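Local coordinates for superoxide dismutase [Mn/Fe] (Porphyromonas gingivalis, PDB 1UER), which catalyses the dismutation of superoxide to oxygen and hydrogen peroxide by alternately reducing and oxidising one iron or manganese ion in each subunit of a homodimer, at residues Q70-N75 and A142-R147; D37-L42 and G62-N67; P152-D157 and V182-V187. All coordinates share one frame; numbering follows the deposited sequence.

How the contacts relate
Helix 62-79 joins the first two contacts: its start pairs with the end of helix 21-42 in contact 2, and its middle meets the loop A142-R147 in contact 1. Their centres lie about 12 Å apart, and they touch, for example where CB of A142 packs 3.4 Å from O of N66. Contacts 1 and 3, with centres about 13 Å apart, converge on the iron through H74 and D157, whose ligand atoms NE2 and OD2 are 3.4 Å from each other, and they share the metal-bound water. H27 and H161 complete the protein ligands. Contact 2 stands farther off, the N67 side chain being about 11 Å from the iron, and does not touch contact 3.

Contact 1 (Q70-N75 and A142-R147); sequences QTLNHN and AGNPVR. With FE (Fe (III) ion), chain E.
The amide of N73 meets N144 and the backbone of G143 with two hydrogen bonds, joining a helix of the alpha-hairpin domain to a loop of the C-terminal domain in the iron/manganese superoxide dismutase fold. ND2 of N144 donates to OD1 of N73 over 2.7 Å in an almost straight bond (175°). The acceptor lies in the amide plane of N144, whereas the donor stands above the carbonyl plane of N73; the two amide planes are turned 40° apart. On its other branch, ND2 of N73 donates a hydrogen bond to O of G143 at 3.0 Å, engaging both ends of the buried amide, which restrains its rotation. A weak bond from the same ND2 to OE1 of Q70 ties it to the metal's second shell.

In Q70, chi1 (-79°) keeps CG beside the backbone N and 3.8 Å from CB of A142, and a bend at chi2 turns the amide toward the iron-bound water. There NE2 donates to that water and also pairs with Y35, and OE1 receives a bond from W123. F119 of the second subunit packs on both Q70 and A142. One turn on, H74 binds iron through NE2 at 2.2 Å; its ND1 donates to O of Q70, which lies in the ring plane, and this bond helps to orient the imidazole. The same oxygen takes the helix's own bond from N of H74 on its opposite face.

Packing continues outward at L72, whose side chain crosses that of N144 at about a right angle. Its CD2 touches CG2 of V146 tip to tip at 3.7 Å. N144 closes an Asx turn at the start of the 3-10 segment, with N of V146 bonded to its OD1 at 3.0 Å.

Contact 2 (D37-L42 and G62-N67); sequences DNLNKL and GGIFNN
G63 faces L42 across two roughly antiparallel helices; the axes of the two short segments approach to 8.9 Å with 144° between their N-to-C directions. CD2 of L42 comes to the carbonyl oxygen of G63, and with no side chain on the glycine the leucine meets main chain. The same oxygen takes two bonds from N67, one from its backbone N and one from its side-chain ND2, arriving from opposite faces of the carbonyl plane.

I64 follows with an apolar contact. Its CG1 lies beside the backbone N (chi1 -74°) and the chain runs on extended, which carries CG1 to 3.9 Å from CB of L42 and CD1 to 3.7 Å from the carbonyl oxygen of L42. CG2, on the other branch, is directed to CD1 of L39, a looser approach of 4.4 Å. L39 and I64 are also in contact with helix 53-59, through L53 and I56 respectively. Beyond the pair of helices, F65 packs on A142 and R147, and N66 on F119 of the second subunit.

N67 closes the segment, lying where the backbones come nearest, opposite L39. Its CB rests against CB of L39, and its amide is wedged between N38 and L42. OD1 sits 3.4 Å from CB of N38 and accepts a weak, long bond from ND2 of N38; the two amide planes are nearly perpendicular, at 87°. CD2 of L42 comes across the other end, 3.5 Å from ND2 of N67. The 2.9 Å bond from ND2 of N67 to O of G63 is bent and tilted from the amide plane; it ties ND2 back to its own helix while carbon of L42 and N38 packs beside it. Such pairing of helices 21-42 and 62-79 is the alpha-hairpin of the iron/manganese superoxide dismutase N-terminal domain.

Contact 3 (P152-D157 and V182-V187); sequences PLLGFD and VDWDIV. With FE (Fe (III) ion), chain E.
L154 reaches from the strand into three side chains of the 182-187 segment, crossing W184 at about a right angle and the two valines at a slant. Its chi1 (177°) carries CG out toward the helix, and chi2 (72°) divides the methyls. CD2 goes to the indole, 3.9 Å from CH2 of W184, while CD1 meets CG2 of V187 at 3.9 Å and CG2 of V182 at 4.1 Å. V182 also lays CG1 over a face of the W184 ring, toward its rim, and sets CG2 at the edge of the F156 ring, 4.0 Å from CZ. That ring meets W179 and F111 edge-to-face.

V187 brings CG1 to within 3.5 Å of the carbonyl oxygen of L153, which accepts a hydrogen bond from R190. OD1 of D183 accepts weak bonds from the backbone N of D185 and I186, an N-cap. A classic beta bulge puts L153 and L154 together opposite L126 of the neighbouring strand. At the far end, OD2 of D157 binds iron at 2.0 Å. The C-terminal helix thus packs on an edge strand of the three-stranded antiparallel sheet, as in the alpha/beta C-terminal domain of iron/manganese superoxide dismutases.

Contact 1 (Q70-N75 and A142-R147)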
loop_
_atom_site.group_PDB
_atom_site.type_symbol
_atom_site.label_atom_id
_atom_site.label_comp_id
_atom_site.label_asym_id
_atom_site.label_seq_id
_atom_site.Cartn_x
_atom_site.Cartn_y
_atom_site.Cartn_z
ATOM N N GLN A 70 -9.397 -2.007 9.597
ATOM C CA GLN A 70 -9.817 -2.092 8.197
ATOM C C GLN A 70 -11.320 -2.400 8.077
ATOM O O GLN A 70 -11.992 -1.856 7.203
ATOM C CB GLN A 70 -8.994 -3.146 7.447
ATOM C CG GLN A 70 -7.603 -2.632 7.037
ATOM C CD GLN A 70 -7.675 -1.460 6.067
ATOM O OE1 GLN A 70 -8.058 -0.344 6.432
ATOM N NE2 GLN A 70 -7.313 -1.722 4.797
ATOM N N THR A 71 -11.857 -3.247 8.954
ATOM C CA THR A 71 -13.299 -3.528 8.883
ATOM C C THR A 71 -14.097 -2.209 9.135
ATOM O O THR A 71 -15.006 -1.869 8.374
ATOM C CB THR A 71 -13.681 -4.594 9.946
ATOM O OG1 THR A 71 -13.013 -5.828 9.632
ATOM C CG2 THR A 71 -15.180 -4.811 9.968
ATOM N N LEU A 72 -13.788 -1.468 10.199
ATOM C CA LEU A 72 -14.517 -0.222 10.461
ATOM C C LEU A 72 -14.344 0.777 9.317
ATOM O O LEU A 72 -15.321 1.341 8.834
ATOM C CB LEU A 72 -14.058 0.430 11.783
ATOM C CG LEU A 72 -14.722 1.763 12.164
ATOM C CD1 LEU A 72 -16.249 1.622 12.168
ATOM C CD2 LEU A 72 -14.137 2.268 13.486
ATOM N N ASN A 73 -13.103 0.969 8.858
ATOM C CA ASN A 73 -12.855 1.900 7.759
ATOM C C ASN A 73 -13.744 1.550 6.553
ATOM O O ASN A 73 -14.397 2.432 5.998
ATOM C CB ASN A 73 -11.399 1.804 7.301
ATOM C CG ASN A 73 -10.465 2.610 8.153
ATOM O OD1 ASN A 73 -10.838 3.673 8.650
ATOM N ND2 ASN A 73 -9.215 2.138 8.293
ATOM N N HIS A 74 -13.742 0.274 6.144
ATOM C CA HIS A 74 -14.537 -0.118 4.976
ATOM C C HIS A 74 -16.052 -0.044 5.185
ATOM O O HIS A 74 -16.794 0.311 4.263
ATOM C CB HIS A 74 -14.102 -1.504 4.492
ATOM C CG HIS A 74 -12.777 -1.494 3.816
ATOM N ND1 HIS A 74 -11.596 -1.639 4.509
ATOM C CD2 HIS A 74 -12.436 -1.359 2.508
ATOM C CE1 HIS A 74 -10.583 -1.598 3.657
ATOM N NE2 HIS A 74 -11.065 -1.428 2.443
ATOM N N ASN A 75 -16.524 -0.327 6.399
ATOM C CA ASN A 75 -17.972 -0.229 6.633
ATOM C C ASN A 75 -18.385 1.241 6.427
ATOM O O ASN A 75 -19.406 1.524 5.795
ATOM C CB ASN A 75 -18.332 -0.673 8.054
ATOM C CG ASN A 75 -18.112 -2.163 8.272
ATOM O OD1 ASN A 75 -17.940 -2.927 7.310
ATOM N ND2 ASN A 75 -18.121 -2.584 9.536
ATOM N N ALA A 142 -4.088 0.698 8.439
ATOM C CA ALA A 142 -5.451 0.456 8.974
ATOM C C ALA A 142 -6.000 1.541 9.910
ATOM O O ALA A 142 -7.062 1.353 10.514
ATOM C CB ALA A 142 -5.476 -0.888 9.728
ATOM N N GLY A 143 -5.273 2.637 10.025
ATOM C CA GLY A 143 -5.653 3.710 10.935
ATOM C C GLY A 143 -7.054 4.233 10.766
ATOM O O GLY A 143 -7.575 4.228 9.671
ATOM N N ASN A 144 -7.643 4.699 11.871
ATOM C CA ASN A 144 -8.998 5.271 11.863
ATOM C C ASN A 144 -9.052 6.304 12.996
ATOM O O ASN A 144 -8.477 6.074 14.055
ATOM C CB ASN A 144 -10.054 4.185 12.066
ATOM C CG ASN A 144 -11.469 4.738 12.000
ATOM O OD1 ASN A 144 -11.974 5.246 12.990
ATOM N ND2 ASN A 144 -12.096 4.676 10.821
ATOM N N PRO A 145 -9.750 7.443 12.785
ATOM C CA PRO A 145 -9.843 8.499 13.801
ATOM C C PRO A 145 -10.391 8.124 15.158
ATOM O O PRO A 145 -10.157 8.865 16.124
ATOM C CB PRO A 145 -10.694 9.589 13.140
ATOM C CG PRO A 145 -10.609 9.294 11.650
ATOM C CD PRO A 145 -10.542 7.781 11.592
ATOM N N VAL A 146 -11.136 7.031 15.251
ATOM C CA VAL A 146 -11.654 6.658 16.571
ATOM C C VAL A 146 -10.486 6.346 17.498
ATOM O O VAL A 146 -10.622 6.451 18.729
ATOM C CB VAL A 146 -12.669 5.448 16.557
ATOM C CG1 VAL A 146 -13.976 5.875 15.897
ATOM C CG2 VAL A 146 -12.116 4.250 15.867
ATOM N N ARG A 147 -9.334 5.993 16.920
ATOM C CA ARG A 147 -8.156 5.674 17.729
ATOM C C ARG A 147 -7.659 6.870 18.534
ATOM O O ARG A 147 -6.995 6.691 19.561
ATOM C CB ARG A 147 -7.027 5.100 16.844
ATOM C CG ARG A 147 -5.966 4.298 17.627
ATOM C CD ARG A 147 -5.726 2.878 17.055
ATOM N NE ARG A 147 -4.700 2.145 17.819
ATOM C CZ ARG A 147 -4.924 1.212 18.748
ATOM N NH1 ARG A 147 -6.160 0.830 19.086
ATOM N NH2 ARG A 147 -3.886 0.681 19.394
HETATM FE FE FE E . -9.593 -0.802 0.972
HETATM O O HOH W 1 -8.037 -0.388 2.224
#

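Contact 2 (D37-L42 and G62-N67)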
loop_
_atom_site.group_PDB
_atom_site.type_symbol
_atom_site.label_atom_id
_atom_site.label_comp_id
_atom_site.label_asym_id
_atom_site.label_seq_id
_atom_site.Cartn_x
_atom_site.Cartn_y
_atom_site.Cartn_z
ATOM N N ASP A 37 -13.214 -12.051 8.164
ATOM C CA ASP A 37 -12.954 -13.444 8.549
ATOM C C ASP A 37 -11.767 -13.519 9.515
ATOM O O ASP A 37 -11.773 -14.311 10.473
ATOM C CB ASP A 37 -12.638 -14.290 7.321
ATOM C CG ASP A 37 -13.839 -14.556 6.452
ATOM O OD1 ASP A 37 -15.009 -14.270 6.854
ATOM O OD2 ASP A 37 -13.601 -15.078 5.332
ATOM N N ASN A 38 -10.737 -12.720 9.245
ATOM C CA ASN A 38 -9.551 -12.698 10.098
ATOM C C ASN A 38 -9.878 -12.088 11.475
ATOM O O ASN A 38 -9.345 -12.532 12.509
ATOM C CB ASN A 38 -8.431 -11.870 9.471
ATOM C CG ASN A 38 -7.775 -12.559 8.268
ATOM O OD1 ASN A 38 -8.041 -13.723 7.972
ATOM N ND2 ASN A 38 -6.919 -11.810 7.562
ATOM N N LEU A 39 -10.731 -11.070 11.494
ATOM C CA LEU A 39 -11.051 -10.453 12.768
ATOM C C LEU A 39 -11.784 -11.478 13.644
ATOM O O LEU A 39 -11.433 -11.657 14.814
ATOM C CB LEU A 39 -11.903 -9.209 12.554
ATOM C CG LEU A 39 -12.496 -8.602 13.808
ATOM C CD1 LEU A 39 -11.368 -8.149 14.722
ATOM C CD2 LEU A 39 -13.405 -7.446 13.428
ATOM N N ASN A 40 -12.771 -12.159 13.073
ATOM C CA ASN A 40 -13.516 -13.156 13.849
ATOM C C ASN A 40 -12.638 -14.286 14.382
ATOM O O ASN A 40 -12.822 -14.755 15.515
ATOM C CB ASN A 40 -14.667 -13.716 13.027
ATOM C CG ASN A 40 -15.813 -12.716 12.881
ATOM O OD1 ASN A 40 -16.237 -12.098 13.861
ATOM N ND2 ASN A 40 -16.308 -12.542 11.651
ATOM N N LYS A 41 -11.644 -14.712 13.610
ATOM C CA LYS A 41 -10.797 -15.809 14.097
ATOM C C LYS A 41 -9.797 -15.350 15.151
ATOM O O LYS A 41 -9.595 -15.996 16.189
ATOM C CB LYS A 41 -10.054 -16.472 12.917
ATOM C CG LYS A 41 -9.223 -17.675 13.324
ATOM C CD LYS A 41 -8.721 -18.447 12.127
ATOM C CE LYS A 41 -7.263 -18.893 12.318
ATOM N NZ LYS A 41 -7.089 -20.328 12.011
ATOM N N LEU A 42 -9.186 -14.205 14.902
ATOM C CA LEU A 42 -8.179 -13.677 15.794
ATOM C C LEU A 42 -8.673 -13.275 17.179
ATOM O O LEU A 42 -7.892 -13.227 18.135
ATOM C CB LEU A 42 -7.496 -12.472 15.140
ATOM C CG LEU A 42 -6.152 -12.601 14.398
ATOM C CD1 LEU A 42 -5.797 -14.042 14.014
ATOM C CD2 LEU A 42 -6.211 -11.665 13.203
ATOM N N GLY A 62 -1.603 -4.709 16.998
ATOM C CA GLY A 62 -1.142 -5.784 16.140
ATOM C C GLY A 62 -2.115 -6.214 15.063
ATOM O O GLY A 62 -2.804 -5.380 14.465
ATOM N N GLY A 63 -2.173 -7.515 14.813
ATOM C CA GLY A 63 -3.055 -8.038 13.783
ATOM C C GLY A 63 -4.526 -7.816 14.070
ATOM O O GLY A 63 -5.317 -7.584 13.141
ATOM N N ILE A 64 -4.921 -7.898 15.343
ATOM C CA ILE A 64 -6.333 -7.679 15.652
ATOM C C ILE A 64 -6.688 -6.264 15.242
ATOM O O ILE A 64 -7.712 -6.043 14.614
ATOM C CB ILE A 64 -6.653 -7.904 17.147
ATOM C CG1 ILE A 64 -6.630 -9.400 17.434
ATOM C CG2 ILE A 64 -8.075 -7.372 17.500
ATOM C CD1 ILE A 64 -6.840 -9.758 18.919
ATOM N N PHE A 65 -5.839 -5.303 15.565
ATOM C CA PHE A 65 -6.142 -3.942 15.168
ATOM C C PHE A 65 -6.149 -3.782 13.658
ATOM O O PHE A 65 -7.021 -3.104 13.093
ATOM C CB PHE A 65 -5.139 -2.940 15.736
ATOM C CG PHE A 65 -5.358 -1.557 15.223
ATOM C CD1 PHE A 65 -6.330 -0.752 15.801
ATOM C CD2 PHE A 65 -4.665 -1.080 14.110
ATOM C CE1 PHE A 65 -6.614 0.496 15.278
ATOM C CE2 PHE A 65 -4.948 0.178 13.578
ATOM C CZ PHE A 65 -5.916 0.958 14.156
ATOM N N ASN A 66 -5.168 -4.381 12.988
ATOM C CA ASN A 66 -5.112 -4.228 11.538
ATOM C C ASN A 66 -6.435 -4.639 10.896
ATOM O O ASN A 66 -6.958 -3.928 10.033
ATOM C CB ASN A 66 -3.985 -5.068 10.931
ATOM C CG ASN A 66 -2.617 -4.473 11.167
ATOM O OD1 ASN A 66 -2.479 -3.289 11.459
ATOM N ND2 ASN A 66 -1.589 -5.307 11.033
ATOM N N ASN A 67 -6.980 -5.785 11.303
ATOM C CA ASN A 67 -8.215 -6.258 10.707
ATOM C C ASN A 67 -9.449 -5.511 11.219
ATOM O O ASN A 67 -10.375 -5.240 10.468
ATOM C CB ASN A 67 -8.332 -7.756 10.945
ATOM C CG ASN A 67 -7.326 -8.535 10.118
ATOM O OD1 ASN A 67 -7.447 -8.638 8.880
ATOM N ND2 ASN A 67 -6.295 -9.071 10.793
#

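Contact 3 (P152-D157 and V182-V187)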
loop_
_atom_site.group_PDB
_atom_site.type_symbol
_atom_site.label_atom_id
_atom_site.label_comp_id
_atom_site.label_asym_id
_atom_site.label_seq_id
_atom_site.Cartn_x
_atom_site.Cartn_y
_atom_site.Cartn_z
ATOM N N PRO A 152 -15.348 9.578 13.092
ATOM C CA PRO A 152 -15.013 9.473 11.662
ATOM C C PRO A 152 -16.190 9.899 10.829
ATOM O O PRO A 152 -17.237 9.284 10.929
ATOM C CB PRO A 152 -14.683 7.995 11.470
ATOM C CG PRO A 152 -15.385 7.270 12.596
ATOM C CD PRO A 152 -15.676 8.278 13.698
ATOM N N LEU A 153 -16.013 10.930 10.005
ATOM C CA LEU A 153 -17.113 11.450 9.186
ATOM C C LEU A 153 -17.071 11.067 7.700
ATOM O O LEU A 153 -18.061 10.638 7.124
ATOM C CB LEU A 153 -17.163 12.986 9.291
ATOM C CG LEU A 153 -17.188 13.586 10.707
ATOM C CD1 LEU A 153 -17.125 15.102 10.627
ATOM C CD2 LEU A 153 -18.485 13.141 11.429
ATOM N N LEU A 154 -15.919 11.241 7.075
ATOM C CA LEU A 154 -15.783 10.945 5.641
ATOM C C LEU A 154 -14.395 10.380 5.423
ATOM O O LEU A 154 -13.412 11.022 5.788
ATOM C CB LEU A 154 -15.905 12.234 4.842
ATOM C CG LEU A 154 -15.701 12.050 3.341
ATOM C CD1 LEU A 154 -16.895 11.343 2.758
ATOM C CD2 LEU A 154 -15.555 13.422 2.680
ATOM N N GLY A 155 -14.297 9.194 4.828
ATOM C CA GLY A 155 -12.962 8.638 4.657
ATOM C C GLY A 155 -12.734 8.098 3.267
ATOM O O GLY A 155 -13.563 7.364 2.742
ATOM N N PHE A 156 -11.590 8.447 2.684
ATOM C CA PHE A 156 -11.222 7.985 1.344
ATOM C C PHE A 156 -10.068 7.006 1.480
ATOM O O PHE A 156 -9.076 7.273 2.168
ATOM C CB PHE A 156 -10.797 9.174 0.477
ATOM C CG PHE A 156 -11.948 10.078 0.045
ATOM C CD1 PHE A 156 -13.284 9.712 0.305
ATOM C CD2 PHE A 156 -11.691 11.295 -0.615
ATOM C CE1 PHE A 156 -14.369 10.559 -0.090
ATOM C CE2 PHE A 156 -12.765 12.154 -1.017
ATOM C CZ PHE A 156 -14.101 11.769 -0.745
ATOM N N ASP A 157 -10.221 5.864 0.825
ATOM C CA ASP A 157 -9.255 4.773 0.852
ATOM C C ASP A 157 -8.196 5.042 -0.199
ATOM O O ASP A 157 -8.534 5.180 -1.380
ATOM C CB ASP A 157 -9.991 3.475 0.515
ATOM C CG ASP A 157 -9.174 2.227 0.754
ATOM O OD1 ASP A 157 -8.004 2.317 1.135
ATOM O OD2 ASP A 157 -9.739 1.130 0.556
ATOM N N VAL A 182 -20.293 10.970 -3.113
ATOM C CA VAL A 182 -20.471 11.129 -1.670
ATOM C C VAL A 182 -21.946 11.499 -1.376
ATOM O O VAL A 182 -22.509 12.396 -2.003
ATOM C CB VAL A 182 -19.577 12.258 -1.116
ATOM C CG1 VAL A 182 -19.998 12.603 0.323
ATOM C CG2 VAL A 182 -18.103 11.842 -1.141
ATOM N N ASP A 183 -22.563 10.789 -0.440
ATOM C CA ASP A 183 -23.927 11.125 -0.015
ATOM C C ASP A 183 -23.777 11.969 1.266
ATOM O O ASP A 183 -23.557 11.430 2.357
ATOM C CB ASP A 183 -24.740 9.861 0.298
ATOM C CG ASP A 183 -26.178 10.186 0.604
ATOM O OD1 ASP A 183 -26.431 11.264 1.181
ATOM O OD2 ASP A 183 -27.068 9.391 0.246
ATOM N N TRP A 184 -23.883 13.289 1.134
ATOM C CA TRP A 184 -23.712 14.168 2.277
ATOM C C TRP A 184 -24.803 13.997 3.325
ATOM O O TRP A 184 -24.582 14.321 4.479
ATOM C CB TRP A 184 -23.571 15.630 1.810
ATOM C CG TRP A 184 -22.204 15.867 1.209
ATOM C CD1 TRP A 184 -21.898 15.974 -0.123
ATOM C CD2 TRP A 184 -20.965 15.963 1.913
ATOM N NE1 TRP A 184 -20.535 16.125 -0.285
ATOM C CE2 TRP A 184 -19.940 16.125 0.946
ATOM C CE3 TRP A 184 -20.612 15.929 3.274
ATOM C CZ2 TRP A 184 -18.584 16.257 1.291
ATOM C CZ3 TRP A 184 -19.248 16.069 3.622
ATOM C CH2 TRP A 184 -18.258 16.232 2.624
ATOM N N ASP A 185 -25.968 13.483 2.946
ATOM C CA ASP A 185 -27.003 13.263 3.967
ATOM C C ASP A 185 -26.442 12.264 4.975
ATOM O O ASP A 185 -26.566 12.443 6.189
ATOM C CB ASP A 185 -28.276 12.697 3.342
ATOM C CG ASP A 185 -29.001 13.717 2.495
ATOM O OD1 ASP A 185 -29.777 13.328 1.591
ATOM O OD2 ASP A 185 -28.806 14.932 2.716
ATOM N N ILE A 186 -25.827 11.204 4.451
ATOM C CA ILE A 186 -25.251 10.170 5.296
ATOM C C ILE A 186 -24.081 10.713 6.120
ATOM O O ILE A 186 -23.980 10.433 7.327
ATOM C CB ILE A 186 -24.815 8.940 4.426
ATOM C CG1 ILE A 186 -26.044 8.408 3.679
ATOM C CG2 ILE A 186 -24.120 7.880 5.326
ATOM C CD1 ILE A 186 -25.850 7.208 2.771
ATOM N N VAL A 187 -23.185 11.480 5.489
ATOM C CA VAL A 187 -22.046 12.031 6.219
ATOM C C VAL A 187 -22.497 13.051 7.286
ATOM O O VAL A 187 -21.983 13.054 8.411
ATOM C CB VAL A 187 -21.037 12.671 5.252
ATOM C CG1 VAL A 187 -19.928 13.364 6.020
ATOM C CG2 VAL A 187 -20.453 11.567 4.363
HETATM FE FE FE E . -9.593 -0.802 0.972
HETATM O O HOH W 1 -8.037 -0.388 2.224
#